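Local coordinates for tRNA (adenine(58)-N(1))-methyltransferase TrmI (Thermus thermophilus, PDB 2PWY), which catalyses the S-adenosyl-L-methionine-dependent N1-methylation of adenosine 58 in tRNA, an activity required for growth at extreme temperatures, at residues M98-A103 with A166-L172; S126-R130 with K156-L162; V221-G225 with H245-L249. All blocks are in the same frame, centred on the assembly; numbering follows the deposited sequence.

In the fold
All three contacts reach the same mixed sheet of the catalytic domain, at different points across its width. Interaction 1 pairs two parallel strands in the buried middle, held by backbone bonds and, at the strand entry, by Asp168 and Arg99. Interaction 2 touches it through Glu102 and Ser126: strand 123-128 is the next neighbour of 99-103, and at its partly buried end S-adenosyl-L-homocysteine lies between the segments, so polar bonds go to the ligand while apolar packing and one bridging water join the protein parts. Interaction 3, about 20 Å from interaction 1 between centres, is buried too, but its antiparallel strands meet other subunits, and two waters bridge its segments.

Interaction 1. Residues M98-A103 with A166-L172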
loop_
_atom_site.group_PDB
_atom_site.type_symbol
_atom_site.label_atom_id
_atom_site.label_comp_id
_atom_site.label_asym_id
_atom_site.label_seq_id
_atom_site.Cartn_x
_atom_site.Cartn_y
_atom_site.Cartn_z
ATOM N N MET A 98 -11.468 16.605 27.307
ATOM C CA MET A 98 -10.812 17.605 26.469
ATOM C C MET A 98 -11.804 18.452 25.675
ATOM O O MET A 98 -12.961 18.062 25.500
ATOM C CB MET A 98 -9.803 16.948 25.531
ATOM C CG MET A 98 -8.501 16.580 26.225
ATOM S SD MET A 98 -7.299 15.882 25.083
ATOM C CE MET A 98 -5.982 15.382 26.194
ATOM N N ARG A 99 -11.315 19.587 25.178
ATOM C CA ARG A 99 -12.119 20.521 24.391
ATOM C C ARG A 99 -11.489 20.610 23.007
ATOM O O ARG A 99 -10.320 20.981 22.880
ATOM C CB ARG A 99 -12.146 21.886 25.072
ATOM C CG ARG A 99 -12.656 21.824 26.502
ATOM C CD ARG A 99 -12.550 23.166 27.222
ATOM N NE ARG A 99 -13.720 24.020 26.995
ATOM C CZ ARG A 99 -13.709 25.103 26.226
ATOM N NH1 ARG A 99 -12.592 25.460 25.613
ATOM N NH2 ARG A 99 -14.810 25.839 26.076
ATOM N N VAL A 100 -12.258 20.244 21.987
ATOM C CA VAL A 100 -11.739 20.202 20.623
ATOM C C VAL A 100 -12.528 21.134 19.708
ATOM O O VAL A 100 -13.756 21.155 19.740
ATOM C CB VAL A 100 -11.693 18.743 20.073
ATOM C CG1 VAL A 100 -13.092 18.088 20.051
ATOM C CG2 VAL A 100 -11.039 18.700 18.693
ATOM N N LEU A 101 -11.793 21.893 18.901
ATOM C CA LEU A 101 -12.383 22.811 17.933
ATOM C C LEU A 101 -12.482 22.097 16.589
ATOM O O LEU A 101 -11.523 21.447 16.157
ATOM C CB LEU A 101 -11.495 24.048 17.799
ATOM C CG LEU A 101 -12.000 25.206 16.935
ATOM C CD1 LEU A 101 -13.254 25.853 17.526
ATOM C CD2 LEU A 101 -10.847 26.235 16.760
ATOM N N GLU A 102 -13.631 22.235 15.927
ATOM C CA GLU A 102 -13.846 21.594 14.636
ATOM C C GLU A 102 -14.431 22.537 13.600
ATOM O O GLU A 102 -15.351 23.295 13.897
ATOM C CB GLU A 102 -14.805 20.391 14.765
ATOM C CG GLU A 102 -15.077 19.715 13.414
ATOM C CD GLU A 102 -16.209 18.679 13.426
ATOM O OE1 GLU A 102 -17.209 18.846 14.163
ATOM O OE2 GLU A 102 -16.088 17.684 12.671
ATOM N N ALA A 103 -13.910 22.466 12.379
ATOM C CA ALA A 103 -14.603 23.043 11.214
ATOM C C ALA A 103 -14.182 22.285 9.946
ATOM O O ALA A 103 -13.037 21.844 9.863
ATOM C CB ALA A 103 -14.282 24.541 11.081
ATOM N N ALA A 166 -7.473 27.644 24.825
ATOM C CA ALA A 166 -8.531 26.954 25.571
ATOM C C ALA A 166 -8.842 25.564 25.018
ATOM O O ALA A 166 -9.547 24.789 25.656
ATOM C CB ALA A 166 -9.810 27.806 25.632
ATOM N N TYR A 167 -8.296 25.254 23.846
ATOM C CA TYR A 167 -8.620 24.004 23.151
ATOM C C TYR A 167 -7.448 23.042 23.127
ATOM O O TYR A 167 -6.286 23.443 22.939
ATOM C CB TYR A 167 -9.117 24.306 21.734
ATOM C CG TYR A 167 -10.402 25.104 21.760
ATOM C CD1 TYR A 167 -11.640 24.459 21.704
ATOM C CD2 TYR A 167 -10.383 26.500 21.920
ATOM C CE1 TYR A 167 -12.839 25.185 21.766
ATOM C CE2 TYR A 167 -11.568 27.242 21.972
ATOM C CZ TYR A 167 -12.789 26.571 21.889
ATOM O OH TYR A 167 -13.954 27.294 21.942
ATOM N N ASP A 168 -7.783 21.767 23.304
ATOM C CA ASP A 168 -6.811 20.693 23.405
ATOM C C ASP A 168 -6.416 20.124 22.038
ATOM O O ASP A 168 -5.437 19.380 21.930
ATOM C CB ASP A 168 -7.336 19.594 24.327
ATOM C CG ASP A 168 -7.596 20.111 25.730
ATOM O OD1 ASP A 168 -6.616 20.485 26.422
ATOM O OD2 ASP A 168 -8.783 20.192 26.124
ATOM N N GLY A 169 -7.149 20.524 21.007
ATOM C CA GLY A 169 -6.910 20.025 19.650
ATOM C C GLY A 169 -7.780 20.815 18.705
ATOM O O GLY A 169 -8.782 21.419 19.127
ATOM N N VAL A 170 -7.378 20.841 17.440
ATOM C CA VAL A 170 -8.164 21.474 16.380
ATOM C C VAL A 170 -8.266 20.490 15.222
ATOM O O VAL A 170 -7.249 20.090 14.670
ATOM C CB VAL A 170 -7.525 22.787 15.875
ATOM C CG1 VAL A 170 -8.314 23.345 14.683
ATOM C CG2 VAL A 170 -7.452 23.834 17.017
ATOM N N ALA A 171 -9.493 20.121 14.864
ATOM C CA ALA A 171 -9.753 19.183 13.773
ATOM C C ALA A 171 -10.324 19.950 12.598
ATOM O O ALA A 171 -11.365 20.611 12.729
ATOM C CB ALA A 171 -10.751 18.119 14.222
ATOM N N LEU A 172 -9.656 19.855 11.448
ATOM C CA LEU A 172 -10.123 20.542 10.251
ATOM C C LEU A 172 -10.459 19.583 9.135
ATOM O O LEU A 172 -9.690 18.660 8.829
ATOM C CB LEU A 172 -9.086 21.556 9.747
ATOM C CG LEU A 172 -8.728 22.683 10.717
ATOM C CD1 LEU A 172 -7.771 23.600 10.024
ATOM C CD2 LEU A 172 -9.974 23.449 11.196
HETATM O O HOH W 1 -13.553 28.161 25.307
#
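Asp168 pairs with the backbone of Arg99 where two parallel strands begin. Asp168 N donates to Arg99 O (2.7 Å), while Arg99 N returns a 2.8 Å bond to Asp168 OD2 on its anti lone pair, the carboxylate standing where a strand would offer a carbonyl. Met98 crosses this carboxylate at a slant, its CG 3.7 Å from Asp168 CG. With an alanine here in place of Asp168, Arg99 N is likely to be left without its acceptor and Lys189 without its salt-bridge mate, and a gap to open beside the Met98 chain.

A bend at chi3 (87°) turns the Arg99 guanidinium back toward Ala166 and Tyr167. Arg99 NH1 reaches Ala166 O at 3.1 Å; that oxygen lies close to the guanidinium plane, but the donor stands well above the carbonyl plane. The same group makes a cation-pi contact, with Arg99 CZ 4.9 Å from the centroid of the Tyr167 ring. Leu101 CD1 covers the opposite ring face, near the rim. The phenol oxygen is hydrogen-bonded to Glu125. Further along, Leu101 and Val170 lie side by side pointing the same way, with Leu101 CB 4.1 Å from Val170 CG2.

Between the strands, Leu101 N binds Gly169 O, and Ala171 N binds Leu101 O at 2.7 Å; Ala103 N follows to Ala171 O. Gly169 N is buried without a partner. Strand 99-103 is flanked on its other edge by 123-128, and 167-173 by 192-198; helix 109-118 packs over Val100, Glu102 and Ala171, and Glu102 is hydrogen-bonded to Thr111 of that helix and to Ser126.

Interaction 2. Residues S126-R130 with K156-L162. With SAH (S-adenosyl-L-homocysteine), chain E.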
loop_
_atom_site.group_PDB
_atom_site.type_symbol
_atom_site.label_atom_id
_atom_site.label_comp_id
_atom_site.label_asym_id
_atom_site.label_seq_id
_atom_site.Cartn_x
_atom_site.Cartn_y
_atom_site.Cartn_z
ATOM N N SER A 126 -18.020 23.094 17.361
ATOM C CA SER A 126 -18.030 22.822 15.931
ATOM C C SER A 126 -18.626 23.966 15.120
ATOM O O SER A 126 -19.691 24.486 15.467
ATOM C CB SER A 126 -18.801 21.520 15.663
ATOM O OG SER A 126 -18.618 21.085 14.330
ATOM N N TYR A 127 -17.945 24.354 14.044
ATOM C CA TYR A 127 -18.389 25.488 13.206
ATOM C C TYR A 127 -18.737 25.037 11.812
ATOM O O TYR A 127 -18.016 24.239 11.217
ATOM C CB TYR A 127 -17.300 26.578 13.121
ATOM C CG TYR A 127 -17.208 27.343 14.407
ATOM C CD1 TYR A 127 -17.776 28.605 14.527
ATOM C CD2 TYR A 127 -16.602 26.777 15.531
ATOM C CE1 TYR A 127 -17.718 29.305 15.736
ATOM C CE2 TYR A 127 -16.549 27.464 16.734
ATOM C CZ TYR A 127 -17.114 28.716 16.828
ATOM O OH TYR A 127 -17.064 29.388 18.029
ATOM N N GLU A 128 -19.836 25.566 11.280
ATOM C CA GLU A 128 -20.236 25.269 9.908
ATOM C C GLU A 128 -20.833 26.515 9.258
ATOM O O GLU A 128 -21.776 27.088 9.793
ATOM C CB GLU A 128 -21.252 24.111 9.899
ATOM C CG GLU A 128 -21.927 23.834 8.557
ATOM C CD GLU A 128 -20.950 23.584 7.428
ATOM O OE1 GLU A 128 -20.158 22.607 7.507
ATOM O OE2 GLU A 128 -20.986 24.355 6.444
ATOM N N ALA A 129 -20.282 26.904 8.105
ATOM C CA ALA A 129 -20.684 28.134 7.392
ATOM C C ALA A 129 -22.019 28.024 6.666
ATOM O O ALA A 129 -22.721 29.028 6.486
ATOM C CB ALA A 129 -19.592 28.549 6.403
ATOM N N ARG A 130 -22.364 26.815 6.236
ATOM C CA ARG A 130 -23.543 26.617 5.388
ATOM C C ARG A 130 -24.734 26.068 6.180
ATOM O O ARG A 130 -24.657 24.964 6.720
ATOM C CB ARG A 130 -23.199 25.707 4.207
ATOM C CG ARG A 130 -22.147 26.296 3.274
ATOM C CD ARG A 130 -21.786 25.351 2.140
ATOM N NE ARG A 130 -22.902 25.160 1.212
ATOM C CZ ARG A 130 -22.811 24.541 0.037
ATOM N NH1 ARG A 130 -21.646 24.054 -0.378
ATOM N NH2 ARG A 130 -23.890 24.417 -0.726
ATOM N N LYS A 156 -18.513 31.154 9.827
ATOM C CA LYS A 156 -17.139 30.838 9.452
ATOM C C LYS A 156 -16.263 30.789 10.694
ATOM O O LYS A 156 -16.378 31.640 11.584
ATOM C CB LYS A 156 -16.601 31.875 8.462
ATOM C CG LYS A 156 -17.297 31.846 7.108
ATOM C CD LYS A 156 -17.053 33.141 6.333
ATOM C CE LYS A 156 -17.781 33.143 4.979
ATOM N NZ LYS A 156 -19.262 32.853 5.090
ATOM N N LEU A 157 -15.396 29.783 10.756
ATOM C CA LEU A 157 -14.466 29.670 11.863
ATOM C C LEU A 157 -13.600 30.938 11.982
ATOM O O LEU A 157 -13.317 31.369 13.090
ATOM C CB LEU A 157 -13.604 28.406 11.740
ATOM C CG LEU A 157 -12.596 28.135 12.873
ATOM C CD1 LEU A 157 -13.291 28.106 14.242
ATOM C CD2 LEU A 157 -11.780 26.859 12.640
ATOM N N GLU A 158 -13.224 31.537 10.841
ATOM C CA GLU A 158 -12.422 32.782 10.802
ATOM C C GLU A 158 -12.989 33.890 11.682
ATOM O O GLU A 158 -12.255 34.792 12.100
ATOM C CB GLU A 158 -12.379 33.389 9.389
ATOM C CG GLU A 158 -11.680 32.628 8.351
ATOM C CD GLU A 158 -12.602 31.705 7.598
ATOM O OE1 GLU A 158 -13.346 30.942 8.244
ATOM O OE2 GLU A 158 -12.554 31.739 6.353
ATOM N N GLU A 159 -14.299 33.844 11.909
ATOM C CA GLU A 159 -15.024 34.942 12.552
ATOM C C GLU A 159 -15.462 34.585 13.970
ATOM O O GLU A 159 -16.143 35.371 14.644
ATOM C CB GLU A 159 -16.212 35.363 11.673
ATOM C CG GLU A 159 -15.727 35.915 10.331
ATOM C CD GLU A 159 -16.827 36.202 9.328
ATOM O OE1 GLU A 159 -18.022 35.999 9.633
ATOM O OE2 GLU A 159 -16.480 36.640 8.210
ATOM N N ALA A 160 -15.037 33.411 14.434
ATOM C CA ALA A 160 -15.471 32.904 15.736
ATOM C C ALA A 160 -14.871 33.697 16.892
ATOM O O ALA A 160 -13.725 34.120 16.832
ATOM C CB ALA A 160 -15.099 31.444 15.875
ATOM N N GLU A 161 -15.659 33.897 17.943
ATOM C CA GLU A 161 -15.130 34.420 19.202
ATOM C C GLU A 161 -14.630 33.254 20.032
ATOM O O GLU A 161 -15.429 32.435 20.492
ATOM C CB GLU A 161 -16.210 35.174 19.967
ATOM C CG GLU A 161 -16.593 36.469 19.317
ATOM C CD GLU A 161 -17.667 37.216 20.084
ATOM O OE1 GLU A 161 -18.272 36.649 21.023
ATOM O OE2 GLU A 161 -17.903 38.380 19.723
ATOM N N LEU A 162 -13.312 33.173 20.214
ATOM C CA LEU A 162 -12.694 32.025 20.874
ATOM C C LEU A 162 -11.783 32.451 22.016
ATOM O O LEU A 162 -11.143 33.498 21.939
ATOM C CB LEU A 162 -11.884 31.196 19.858
ATOM C CG LEU A 162 -12.665 30.535 18.715
ATOM C CD1 LEU A 162 -11.761 29.651 17.868
ATOM C CD2 LEU A 162 -13.868 29.737 19.221
HETATM N N SAH E . -15.851 16.280 8.428
HETATM C CA SAH E . -17.254 16.526 7.960
HETATM C CB SAH E . -17.276 16.944 6.495
HETATM C CG SAH E . -16.791 18.382 6.292
HETATM S SD SAH E . -17.092 18.895 4.579
HETATM C C SAH E . -18.067 15.266 8.190
HETATM O O SAH E . -17.506 14.232 8.583
HETATM O OXT SAH E . -19.290 15.268 8.010
HETATM C "C5'" SAH E . -16.444 20.577 4.770
HETATM C "C4'" SAH E . -17.473 21.524 5.398
HETATM O "O4'" SAH E . -16.803 22.673 5.875
HETATM C "C3'" SAH E . -18.562 22.033 4.445
HETATM O "O3'" SAH E . -19.829 21.776 5.043
HETATM C "C2'" SAH E . -18.288 23.532 4.313
HETATM O "O2'" SAH E . -19.456 24.317 4.229
HETATM C "C1'" SAH E . -17.591 23.832 5.616
HETATM N N9 SAH E . -16.620 24.938 5.647
HETATM C C8 SAH E . -15.623 25.184 4.746
HETATM N N7 SAH E . -14.914 26.241 5.205
HETATM C C5 SAH E . -15.407 26.639 6.398
HETATM C C6 SAH E . -15.052 27.662 7.286
HETATM N N6 SAH E . -14.018 28.478 7.030
HETATM N N1 SAH E . -15.797 27.802 8.449
HETATM C C2 SAH E . -16.859 26.974 8.720
HETATM N N3 SAH E . -17.204 25.977 7.828
HETATM C C4 SAH E . -16.487 25.816 6.690
HETATM O O HOH W 2 -17.957 31.998 18.202
#
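Glu128 OE2 is gripped by two donors: the ribose hydroxyl O2' of S-adenosyl-L-homocysteine at 2.7 Å, and the backbone Arg130 N at 2.8 Å, which comes in on the anti lone pair. The other oxygen, Glu128 OE1, takes the ribose O3' at 2.6 Å and is also bonded by Gly106 N. A bend at chi2 (55°) curls the carboxylate toward both hydroxyls, and the bonds from Arg130 N and Gly106 N fix its rotation. Arg130 sits at the N-cap position of helix 131-144.

Residues 156-162 read the other end of the nucleoside. Leu157 N, at the start of a short 3-10 turn, gives a nearly straight bond (167°) to the adenine N1 at 3.1 Å, while the exocyclic amine N6 donates to Glu158 OE1 at 2.8 Å. The turn therefore meets both the acceptor and the donor on this edge of the base. Ala129 CB lies by the base near N3 and C2, and also touches Lys156 CG.

Behind the ligand the two segments pack on the Tyr127 ring. Leu157 comes across it at about a right angle, and its CD1 makes a CH-pi contact 4.1 Å from the Tyr127 ring centroid. Ala160 CB presses against Tyr127 CE1 at 3.4 Å, and Leu162 CD2 slides past the hydroxyl. A water in the ring plane, 2.8 Å from Tyr127 OH, also accepts from Glu161 N. His153 stacks with the Tyr127 ring.

An acidic residue at the end of the second strand of the Rossmann-like core, here 123-128, holding both ribose hydroxyls is a hallmark of the class I methyltransferases, and Glu128 fills that role in the cofactor pocket.

Interaction 3. Residues V221-G225 with H245-L249; sequences VLEVG and HTAFL
Leu222 and Leu249 form a hydrogen-bonded antiparallel pair between strands 216-232 and 248-254, the latter being the reversed strand that class I methyltransferases slip into their otherwise parallel sheet beside 192-198. Two backbone bonds close the pair: Leu222 N to Leu249 O at 2.9 Å and Leu249 N to Leu222 O at 2.8 Å. Val221 CA adds a CH contact to Leu249 O.

Apolar packing fills the face bearing these leucines. Leu249 CD1 meets Leu222 CD1 at 4.1 Å and Val224 CG2 at 3.9 Å, each pair of side chains slanting across the other. Helix 82-91 covers this side, touching Val224 and Leu249.

The other face carries Glu223 and Phe248, which run side by side in the same direction. Glu223 CG has chi1 -55°, anti to the carbonyl carbon, and the chain stays extended beyond it, laying CG 3.5 Å from Phe248 CE1; the carboxylate plane stands 66° from the ring plane. His245 CE1 comes over one face of the same ring, off toward the rim, and helix 201-211 packs on Phe248.

Polar bonds tie Glu223 into the tetramer. OE1 accepts from Trp229 of the second subunit, and OE2 makes a salt bridge with Arg227 of the third. Residues 222-225 also pair antiparallel with a strand of the second subunit, so the sheet continues across that interface.

Two waters bridge the segments. One, in the plane of the His245 ring, donates to Glu223 OE2 at 2.7 Å and is hydrogen-bonded to His245 ND1, while His245 NE2 is hydrogen-bonded to Pro199 O. Where the strands part, the other accepts from Val224 N at 2.8 Å and donates to Ala247 O at 2.7 Å.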
loop_
_atom_site.group_PDB
_atom_site.type_symbol
_atom_site.label_atom_id
_atom_site.label_comp_id
_atom_site.label_asym_id
_atom_site.label_seq_id
_atom_site.Cartn_x
_atom_site.Cartn_y
_atom_site.Cartn_z
ATOM N N VAL A 221 2.639 14.229 7.802
ATOM C CA VAL A 221 1.796 14.152 6.629
ATOM C C VAL A 221 1.641 12.660 6.359
ATOM O O VAL A 221 2.627 11.957 6.143
ATOM C CB VAL A 221 2.402 14.859 5.413
ATOM C CG1 VAL A 221 1.557 14.548 4.140
ATOM C CG2 VAL A 221 2.499 16.372 5.650
ATOM N N LEU A 222 0.413 12.160 6.416
ATOM C CA LEU A 222 0.240 10.727 6.204
ATOM C C LEU A 222 -1.013 10.343 5.446
ATOM O O LEU A 222 -1.949 11.143 5.319
ATOM C CB LEU A 222 0.355 9.961 7.522
ATOM C CG LEU A 222 -0.680 10.225 8.613
ATOM C CD1 LEU A 222 -1.830 9.303 8.388
ATOM C CD2 LEU A 222 -0.079 9.957 9.986
ATOM N N GLU A 223 -0.984 9.121 4.922
ATOM C CA GLU A 223 -2.128 8.490 4.291
ATOM C C GLU A 223 -2.495 7.258 5.098
ATOM O O GLU A 223 -1.651 6.372 5.328
ATOM C CB GLU A 223 -1.782 8.008 2.879
ATOM C CG GLU A 223 -1.234 9.031 1.940
ATOM C CD GLU A 223 -0.747 8.382 0.668
ATOM O OE1 GLU A 223 0.427 8.591 0.297
ATOM O OE2 GLU A 223 -1.543 7.627 0.059
ATOM N N VAL A 224 -3.753 7.202 5.515
ATOM C CA VAL A 224 -4.291 6.047 6.212
ATOM C C VAL A 224 -4.845 5.079 5.171
ATOM O O VAL A 224 -5.590 5.476 4.270
ATOM C CB VAL A 224 -5.405 6.465 7.223
ATOM C CG1 VAL A 224 -6.018 5.257 7.904
ATOM C CG2 VAL A 224 -4.844 7.429 8.277
ATOM N N GLY A 225 -4.448 3.818 5.284
ATOM C CA GLY A 225 -5.019 2.759 4.470
ATOM C C GLY A 225 -5.559 1.665 5.363
ATOM O O GLY A 225 -4.872 1.210 6.295
ATOM N N HIS A 245 -7.827 5.846 -1.990
ATOM C CA HIS A 245 -7.454 7.116 -1.381
ATOM C C HIS A 245 -8.716 7.830 -0.959
ATOM O O HIS A 245 -9.747 7.717 -1.624
ATOM C CB HIS A 245 -6.690 7.975 -2.392
ATOM C CG HIS A 245 -6.311 9.325 -1.871
ATOM N ND1 HIS A 245 -5.324 9.509 -0.928
ATOM C CD2 HIS A 245 -6.788 10.557 -2.165
ATOM C CE1 HIS A 245 -5.210 10.799 -0.661
ATOM N NE2 HIS A 245 -6.087 11.455 -1.399
ATOM N N THR A 246 -8.631 8.535 0.162
ATOM C CA THR A 246 -9.685 9.463 0.556
ATOM C C THR A 246 -9.061 10.849 0.703
ATOM O O THR A 246 -9.395 11.779 -0.053
ATOM C CB THR A 246 -10.385 9.007 1.857
ATOM O OG1 THR A 246 -9.401 8.760 2.879
ATOM C CG2 THR A 246 -11.169 7.719 1.597
ATOM N N ALA A 247 -8.145 10.978 1.669
ATOM C CA ALA A 247 -7.432 12.220 1.908
ATOM C C ALA A 247 -6.120 11.995 2.648
ATOM O O ALA A 247 -5.907 10.942 3.250
ATOM C CB ALA A 247 -8.313 13.206 2.702
ATOM N N PHE A 248 -5.255 13.003 2.582
ATOM C CA PHE A 248 -4.081 13.085 3.419
ATOM C C PHE A 248 -4.443 13.713 4.749
ATOM O O PHE A 248 -5.340 14.552 4.808
ATOM C CB PHE A 248 -3.033 13.958 2.730
ATOM C CG PHE A 248 -2.618 13.427 1.399
ATOM C CD1 PHE A 248 -1.611 12.481 1.320
ATOM C CD2 PHE A 248 -3.259 13.840 0.232
ATOM C CE1 PHE A 248 -1.228 11.945 0.086
ATOM C CE2 PHE A 248 -2.867 13.326 -1.014
ATOM C CZ PHE A 248 -1.867 12.375 -1.080
ATOM N N LEU A 249 -3.732 13.309 5.799
ATOM C CA LEU A 249 -3.844 13.957 7.106
ATOM C C LEU A 249 -2.570 14.742 7.371
ATOM O O LEU A 249 -1.456 14.220 7.212
ATOM C CB LEU A 249 -4.061 12.921 8.221
ATOM C CG LEU A 249 -5.252 11.964 8.090
ATOM C CD1 LEU A 249 -5.376 11.111 9.338
ATOM C CD2 LEU A 249 -6.521 12.739 7.857
HETATM O O HOH W 3 -4.232 7.481 0.481
HETATM O O HOH W 4 -5.526 9.356 5.359
#